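Local structure of fructose-1,6-bisphosphatase/inositol-1-monophosphatase (Thermotoga maritima, 2P3N) at residues Val14-Leu18 against Glu44-Ile49; Phe6-Leu11 against Ile49-Ile53. The protein is a magnesium-dependent phosphatase of broad specificity that hydrolyses fructose 1,6-bisphosphate and inositol phosphates, and works as a homotetramer. All coordinates share one frame; numbering follows the deposited sequence.

Interaction 1 of 2, residues Val14-Leu18 against Glu44-Ile49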
# COMPACT_ATOMS: atom_id res chain seq x y z
N VAL A 14 -8.54 -12.30 6.44
CA VAL A 14 -7.61 -13.12 7.18
C VAL A 14 -6.18 -12.62 6.95
O VAL A 14 -5.34 -12.68 7.85
CB VAL A 14 -7.72 -14.60 6.74
CG1 VAL A 14 -6.76 -15.46 7.54
CG2 VAL A 14 -9.15 -15.08 6.93
N GLY A 15 -5.91 -12.12 5.75
CA GLY A 15 -4.58 -11.62 5.45
C GLY A 15 -4.10 -10.64 6.49
O GLY A 15 -2.90 -10.58 6.79
N HIS A 16 -5.02 -9.87 7.06
CA HIS A 16 -4.68 -8.88 8.07
C HIS A 16 -4.26 -9.49 9.40
O HIS A 16 -3.45 -8.92 10.13
CB HIS A 16 -5.85 -7.92 8.29
CG HIS A 16 -6.11 -7.04 7.11
ND1 HIS A 16 -5.21 -6.09 6.68
CD2 HIS A 16 -7.17 -6.98 6.26
CE1 HIS A 16 -5.70 -5.49 5.61
NE2 HIS A 16 -6.88 -6.01 5.34
N LEU A 17 -4.83 -10.65 9.73
CA LEU A 17 -4.48 -11.31 10.97
C LEU A 17 -3.05 -11.78 10.84
O LEU A 17 -2.31 -11.78 11.81
CB LEU A 17 -5.38 -12.52 11.21
CG LEU A 17 -4.80 -13.51 12.20
CD1 LEU A 17 -4.84 -12.91 13.59
CD2 LEU A 17 -5.56 -14.81 12.15
N LEU A 18 -2.67 -12.19 9.63
CA LEU A 18 -1.31 -12.66 9.38
C LEU A 18 -0.32 -11.52 9.48
O LEU A 18 0.82 -11.72 9.90
CB LEU A 18 -1.20 -13.30 7.99
CG LEU A 18 -1.93 -14.62 7.73
CD1 LEU A 18 -1.61 -15.10 6.34
CD2 LEU A 18 -1.50 -15.66 8.74
N GLU A 44 -4.49 -20.67 13.40
CA GLU A 44 -5.46 -19.65 13.71
C GLU A 44 -6.04 -19.11 12.40
O GLU A 44 -7.23 -18.84 12.31
CB GLU A 44 -4.76 -18.55 14.51
CG GLU A 44 -5.60 -17.33 14.81
CD GLU A 44 -4.92 -16.42 15.81
OE1 GLU A 44 -3.67 -16.36 15.82
OE2 GLU A 44 -5.64 -15.77 16.58
N ALA A 45 -5.19 -18.99 11.39
CA ALA A 45 -5.60 -18.49 10.09
C ALA A 45 -6.51 -19.52 9.44
O ALA A 45 -7.50 -19.16 8.79
CB ALA A 45 -4.39 -18.24 9.21
N GLN A 46 -6.18 -20.79 9.63
CA GLN A 46 -6.96 -21.86 9.06
C GLN A 46 -8.32 -21.97 9.72
O GLN A 46 -9.32 -22.28 9.06
CB GLN A 46 -6.24 -23.19 9.21
CG GLN A 46 -6.86 -24.28 8.36
CD GLN A 46 -6.17 -25.60 8.54
OE1 GLN A 46 -6.59 -26.41 9.37
NE2 GLN A 46 -5.10 -25.83 7.77
N ARG A 47 -8.36 -21.73 11.03
CA ARG A 47 -9.62 -21.80 11.78
C ARG A 47 -10.52 -20.69 11.27
O ARG A 47 -11.69 -20.91 10.96
CB ARG A 47 -9.40 -21.60 13.29
CG ARG A 47 -8.62 -22.69 13.98
CD ARG A 47 -8.73 -22.56 15.50
NE ARG A 47 -7.73 -23.36 16.21
CZ ARG A 47 -6.45 -23.02 16.34
NH1 ARG A 47 -6.01 -21.89 15.80
NH2 ARG A 47 -5.62 -23.80 17.01
N MET A 48 -9.95 -19.50 11.20
CA MET A 48 -10.69 -18.35 10.72
C MET A 48 -11.36 -18.67 9.38
O MET A 48 -12.55 -18.43 9.20
CB MET A 48 -9.75 -17.14 10.60
CG MET A 48 -10.48 -15.83 10.43
SD MET A 48 -9.55 -14.35 10.91
CE MET A 48 -10.14 -14.07 12.59
N ILE A 49 -10.59 -19.24 8.46
CA ILE A 49 -11.10 -19.58 7.13
C ILE A 49 -12.13 -20.72 7.16
O ILE A 49 -13.27 -20.56 6.74
CB ILE A 49 -9.95 -19.96 6.16
CG1 ILE A 49 -8.99 -18.78 5.96
CG2 ILE A 49 -10.52 -20.38 4.80
CD1 ILE A 49 -7.73 -19.13 5.17

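Interaction 2 of 2, residues Phe6-Leu11 against Ile49-Ile53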
# COMPACT_ATOMS: atom_id res chain seq x y z
N PHE A 6 -16.68 -14.26 -2.15
CA PHE A 6 -16.61 -14.72 -0.77
C PHE A 6 -15.16 -15.05 -0.43
O PHE A 6 -14.66 -14.70 0.63
CB PHE A 6 -17.47 -15.97 -0.62
CG PHE A 6 -17.21 -16.78 0.62
CD1 PHE A 6 -17.86 -16.49 1.81
CD2 PHE A 6 -16.30 -17.83 0.59
CE1 PHE A 6 -17.62 -17.25 2.97
CE2 PHE A 6 -16.05 -18.60 1.74
CZ PHE A 6 -16.71 -18.31 2.93
N SER A 7 -14.51 -15.74 -1.35
CA SER A 7 -13.13 -16.17 -1.20
C SER A 7 -12.18 -14.99 -1.16
O SER A 7 -11.26 -14.93 -0.34
CB SER A 7 -12.77 -17.10 -2.36
OG SER A 7 -13.62 -18.23 -2.38
N ILE A 8 -12.38 -14.04 -2.07
CA ILE A 8 -11.54 -12.86 -2.14
C ILE A 8 -11.63 -12.07 -0.83
O ILE A 8 -10.60 -11.75 -0.23
CB ILE A 8 -11.97 -11.95 -3.30
CG1 ILE A 8 -11.68 -12.66 -4.62
CG2 ILE A 8 -11.23 -10.62 -3.23
CD1 ILE A 8 -12.29 -11.99 -5.84
N LYS A 9 -12.85 -11.78 -0.40
CA LYS A 9 -13.04 -11.02 0.83
C LYS A 9 -12.57 -11.74 2.08
O LYS A 9 -12.14 -11.11 3.03
CB LYS A 9 -14.50 -10.63 0.96
CG LYS A 9 -14.97 -9.85 -0.24
CD LYS A 9 -16.36 -9.29 -0.08
CE LYS A 9 -16.69 -8.44 -1.28
NZ LYS A 9 -18.11 -8.03 -1.31
N LEU A 10 -12.65 -13.07 2.07
CA LEU A 10 -12.25 -13.88 3.21
C LEU A 10 -10.74 -13.88 3.34
O LEU A 10 -10.20 -13.65 4.41
CB LEU A 10 -12.69 -15.33 3.01
CG LEU A 10 -13.34 -16.14 4.14
CD1 LEU A 10 -13.18 -17.61 3.77
CD2 LEU A 10 -12.70 -15.86 5.49
N LEU A 11 -10.05 -14.14 2.24
CA LEU A 11 -8.60 -14.16 2.29
C LEU A 11 -8.04 -12.77 2.55
O LEU A 11 -6.98 -12.63 3.15
CB LEU A 11 -8.01 -14.73 1.00
CG LEU A 11 -8.34 -16.18 0.64
CD1 LEU A 11 -7.08 -16.83 0.12
CD2 LEU A 11 -8.87 -16.95 1.84
N ILE A 49 -10.59 -19.24 8.46
CA ILE A 49 -11.10 -19.58 7.13
C ILE A 49 -12.13 -20.72 7.16
O ILE A 49 -13.27 -20.56 6.74
CB ILE A 49 -9.95 -19.96 6.16
CG1 ILE A 49 -8.99 -18.78 5.96
CG2 ILE A 49 -10.52 -20.38 4.80
CD1 ILE A 49 -7.73 -19.13 5.17
N VAL A 50 -11.69 -21.88 7.66
CA VAL A 50 -12.52 -23.07 7.75
C VAL A 50 -13.88 -22.82 8.39
O VAL A 50 -14.88 -23.41 7.99
CB VAL A 50 -11.83 -24.16 8.57
CG1 VAL A 50 -12.84 -25.25 8.94
CG2 VAL A 50 -10.66 -24.73 7.78
N ASP A 51 -13.89 -21.97 9.40
CA ASP A 51 -15.12 -21.63 10.10
C ASP A 51 -16.11 -20.88 9.22
O ASP A 51 -17.32 -21.10 9.33
CB ASP A 51 -14.80 -20.78 11.32
CG ASP A 51 -14.29 -21.60 12.47
OD1 ASP A 51 -13.99 -22.79 12.25
OD2 ASP A 51 -14.20 -21.05 13.59
N GLU A 52 -15.62 -19.97 8.38
CA GLU A 52 -16.51 -19.21 7.51
C GLU A 52 -17.06 -20.09 6.40
O GLU A 52 -18.22 -19.93 5.99
CB GLU A 52 -15.80 -18.01 6.90
CG GLU A 52 -15.79 -16.78 7.80
CD GLU A 52 -17.16 -16.15 7.93
OE1 GLU A 52 -17.61 -15.46 6.99
OE2 GLU A 52 -17.79 -16.35 8.99
N ILE A 53 -16.23 -20.99 5.89
CA ILE A 53 -16.67 -21.88 4.85
C ILE A 53 -17.72 -22.80 5.46
O ILE A 53 -18.84 -22.92 4.95
CB ILE A 53 -15.50 -22.70 4.29
CG1 ILE A 53 -14.54 -21.77 3.54
CG2 ILE A 53 -16.02 -23.76 3.36
CD1 ILE A 53 -13.36 -22.48 2.93

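Interaction 1 of 2, residues Val14-Leu18 against Glu44-Ile49
Val-14 and Leu-17 reach across to Ala-45, Met-48 and Glu-44 where two antiparallel helices pack side by side. These are helices 2-21 and 40-56, the first two helices of the inositol monophosphatase fold. Their local axes come within 10.0 Å at an angle of 165°.

The contact is almost wholly apolar. Val-14 divides its two methyls between different partners. CG1 is anti to the backbone N (chi1 -179°), and this puts it near Ala-45, 4.0 Å from the CB of that residue. CG2 lies 3.8 Å from CG of Met-48. It also meets Ile-49, whose side chain lies roughly perpendicular to that of Val-14. The Met-48 and Val-14 chains instead pass in opposite senses. The CA atoms of Val-14 and Ala-45 are 6.4 Å apart, the closest across these two segments, consistent with the small alanine. The CB of Ala-45 is shared with Leu-18, whose CD2 comes within 3.9 Å.

Strand 95-102 covers one side of the pair. Val-14, Leu-18 and Ile-49 all rest on its Ile-96. At their nearest atoms, the side chain of Leu-18 also comes about 3 Å from that of Ile-81, a ligand of the first magnesium ion. This end of the contact therefore backs the metal site. Leu-17 additionally packs on Ile-20 of the second subunit.

The polar residue in the contact joins in through carbon. Glu-44 is partly exposed, and its extended chain passes at a slant over the end of Leu-17. Both leucine methyls face the carboxylate carbon CD. The shortest approach is Leu-17 CD2 to Glu-44 CG, 3.7 Å.

Interaction 2 of 2, residues Phe6-Leu11 against Ile49-Ile53
Leu-10 lies against Ile-49 and Glu-52, with Phe-6 and Leu-11 to its two sides along the helix. Helices 2-21 and 40-56 pack antiparallel here, their local axes 11.0 Å apart at 149°.

The tight, buried part is aliphatic and consists of Leu-10, Leu-11, Ile-49 and Ile-53. Leu-10 CD1 sits 4.0 Å from CG2 of Ile-49, while Leu-11 CD2 meets CD1 of the same isoleucine at 4.1 Å.

The looser side holds Phe-6 and Glu-52, both partly exposed. The Phe-6 ring is presented by its edge. With chi1 at 164° the ring swings away from its own backbone N and out toward helix 40-56. Its CE2 is 3.9 Å from CG1 of Ile-53, which lies near the ring plane. The CZ corner reaches the backbone of Glu-52, 3.8 Å from its O. Glu-52 CB and CG cover Leu-10, with CG 4.0 Å from Leu-10 CD2. The chain then bends at chi2 (-70°), and its OE2 makes a long, weak ion pair with Lys-55.

Phe-6 also meets Phe-57 edge-to-face. Both helices pack on the large sheet. Ser-7 and Ile-53 touch Leu-98, and Leu-11 touches Ile-96, on strand 95-102. Ile-49 and Ile-53 reach Ile-78 of strand 74-79.

In the fold
Interactions 1 and 2 are two levels of one antiparallel helix pair, with centres 9 Å apart. Both join helix 2-21 to helix 40-56. Along the chain the order is 6-11, 14-18, 44-49, 49-53, and the segments of interaction 1 fall between those of interaction 2. Ile-49 belongs to both and bridges the two levels. Together they form a largely apolar interface beside the seven-stranded mixed sheet. The two ends differ in setting. Interaction 1 lies nearer the magnesium ion, which is about 9 Å from the side chain of Ala-45, against about 10 Å from that of Ile-49. Next to interaction 2, Ile-8 and Lys-9 of helix 2-21 meet the third subunit of the tetramer.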